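DinB-like Protein (Bacillus cereus ATCC 10987, PDB 3DI5) belongs to the DinB family and binds a divalent metal ion, nickel in this crystal, while its biochemical role remains to be established. Local coordinates at residues 49-54 with 125-129. Sequence-based numbering, arbitrary orientation.
Sequences HIVTAI and LINHQ. With NI (nickel (II) ion), chain B.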
# COMPACT_ATOMS: atom_id res chain seq x y z
N HIS A 49 -4.35 -3.52 5.87
CA HIS A 49 -4.46 -4.21 4.59
C HIS A 49 -3.58 -3.51 3.52
O HIS A 49 -2.94 -4.17 2.70
CB HIS A 49 -5.94 -4.25 4.18
CG HIS A 49 -6.22 -4.93 2.87
ND1 HIS A 49 -6.00 -6.27 2.67
CD2 HIS A 49 -6.81 -4.47 1.74
CE1 HIS A 49 -6.38 -6.60 1.45
NE2 HIS A 49 -6.87 -5.52 0.86
N ILE A 50 -3.53 -2.18 3.57
CA ILE A 50 -2.68 -1.36 2.67
C ILE A 50 -1.21 -1.61 2.90
O ILE A 50 -0.40 -1.77 1.97
CB ILE A 50 -2.99 0.15 2.89
CG1 ILE A 50 -4.32 0.49 2.24
CG2 ILE A 50 -1.88 1.10 2.29
CD1 ILE A 50 -4.98 1.72 2.81
N VAL A 51 -0.86 -1.67 4.16
CA VAL A 51 0.50 -1.94 4.52
C VAL A 51 0.95 -3.30 4.00
O VAL A 51 1.98 -3.42 3.31
CB VAL A 51 0.68 -1.81 6.03
CG1 VAL A 51 2.12 -2.11 6.40
CG2 VAL A 51 0.28 -0.37 6.51
N THR A 52 0.14 -4.33 4.29
CA THR A 52 0.49 -5.71 3.97
C THR A 52 0.38 -6.00 2.50
O THR A 52 1.08 -6.91 2.00
CB THR A 52 -0.39 -6.74 4.75
OG1 THR A 52 -1.77 -6.60 4.38
CG2 THR A 52 -0.27 -6.55 6.20
N ALA A 53 -0.47 -5.24 1.79
CA ALA A 53 -0.65 -5.39 0.35
C ALA A 53 0.63 -5.18 -0.46
O ALA A 53 0.72 -5.71 -1.57
CB ALA A 53 -1.79 -4.46 -0.16
N ILE A 54 1.65 -4.49 0.10
CA ILE A 54 2.86 -4.20 -0.69
C ILE A 54 3.64 -5.50 -0.98
O ILE A 54 3.82 -5.85 -2.16
CB ILE A 54 3.74 -3.06 -0.06
CG1 ILE A 54 3.05 -1.71 -0.23
CG2 ILE A 54 5.09 -2.98 -0.72
CD1 ILE A 54 3.55 -0.61 0.73
N LEU A 125 -0.60 -2.57 -7.83
CA LEU A 125 -0.28 -2.09 -6.52
C LEU A 125 -0.87 -0.70 -6.26
O LEU A 125 -1.44 -0.46 -5.19
CB LEU A 125 1.24 -2.03 -6.35
CG LEU A 125 1.83 -1.58 -5.03
CD1 LEU A 125 1.63 -2.63 -3.94
CD2 LEU A 125 3.30 -1.28 -5.20
N ILE A 126 -0.70 0.21 -7.22
CA ILE A 126 -1.14 1.59 -7.08
C ILE A 126 -2.65 1.69 -7.04
O ILE A 126 -3.20 2.41 -6.21
CB ILE A 126 -0.60 2.51 -8.23
CG1 ILE A 126 0.91 2.68 -8.10
CG2 ILE A 126 -1.24 3.89 -8.19
CD1 ILE A 126 1.54 3.49 -9.22
N ASN A 127 -3.30 0.98 -7.96
CA ASN A 127 -4.74 0.96 -8.07
C ASN A 127 -5.45 0.41 -6.83
O ASN A 127 -6.42 1.00 -6.33
CB ASN A 127 -5.16 0.12 -9.27
CG ASN A 127 -4.96 0.80 -10.59
OD1 ASN A 127 -4.60 1.98 -10.65
ND2 ASN A 127 -5.21 0.06 -11.67
N HIS A 128 -4.92 -0.70 -6.32
CA HIS A 128 -5.42 -1.36 -5.10
C HIS A 128 -5.33 -0.39 -3.92
O HIS A 128 -6.33 -0.18 -3.23
CB HIS A 128 -4.64 -2.66 -4.84
CG HIS A 128 -4.99 -3.36 -3.55
ND1 HIS A 128 -4.17 -3.35 -2.45
CD2 HIS A 128 -6.07 -4.11 -3.22
CE1 HIS A 128 -4.74 -4.06 -1.48
NE2 HIS A 128 -5.89 -4.52 -1.92
N GLN A 129 -4.14 0.16 -3.70
CA GLN A 129 -3.87 1.10 -2.63
C GLN A 129 -4.79 2.33 -2.67
O GLN A 129 -5.23 2.81 -1.64
CB GLN A 129 -2.44 1.56 -2.71
CG GLN A 129 -2.00 2.40 -1.52
CD GLN A 129 -0.57 2.77 -1.57
OE1 GLN A 129 0.22 2.38 -0.70
NE2 GLN A 129 -0.19 3.53 -2.61
NI NI B . -7.97 -5.35 -1.15
O HOH W 1 -0.59 -0.58 -0.43
O HOH W 2 -9.82 -6.41 -0.04
O HOH W 3 -9.09 -5.44 -3.13
O HOH W 4 -7.18 -7.52 -1.66
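His49 and His128 meet at a shared nickel ion, in a buried helix-to-helix contact near the middle of the DinB four-helix bundle. Their helices, 43-58 and 118-142, run antiparallel here, with the short axes 170° apart and 10.4 Å at closest approach. Nickel is bound by His49 NE2 at 2.3 Å and by His128 NE2 at 2.4 Å; His132 and three waters complete six ligands. That common ligation brings the two NE2 atoms within 3.1 Å of each other without a hydrogen bond between them, and the rings lie obliquely, planes at 69°. Both imidazoles reach the metal with CG anti to the backbone N (chi1 near 180° in both). A second-shell hydrogen bond from His49 ND1 to Asp71 OD2 should fix the rotation of that ring and may make it a stronger donor to the metal.

Beneath the site, Ala53 turns its methyl toward the opposing helix, and CB comes to 3.3 Å from His128 CE1 at the edge of the imidazole. One turn earlier on helix 118-142, Leu125 CD1 packs 3.8 Å from Ile54 CA and also touches Ile54 CG1. Deeper in, a water bridges the helices, donating to Ile50 O and Gln129 OE1; that amide oxygen also hydrogen-bonds Tyr85 OH, while Ile50 CG2 lies against the glutamine side chain.

Helix 78-99 covers Ile50 and Ile54 through Tyr85, whereas Trp13 of helix 6-26 packs on Leu125 and Gln129, so the other two long helices of the bundle both pack against this pair.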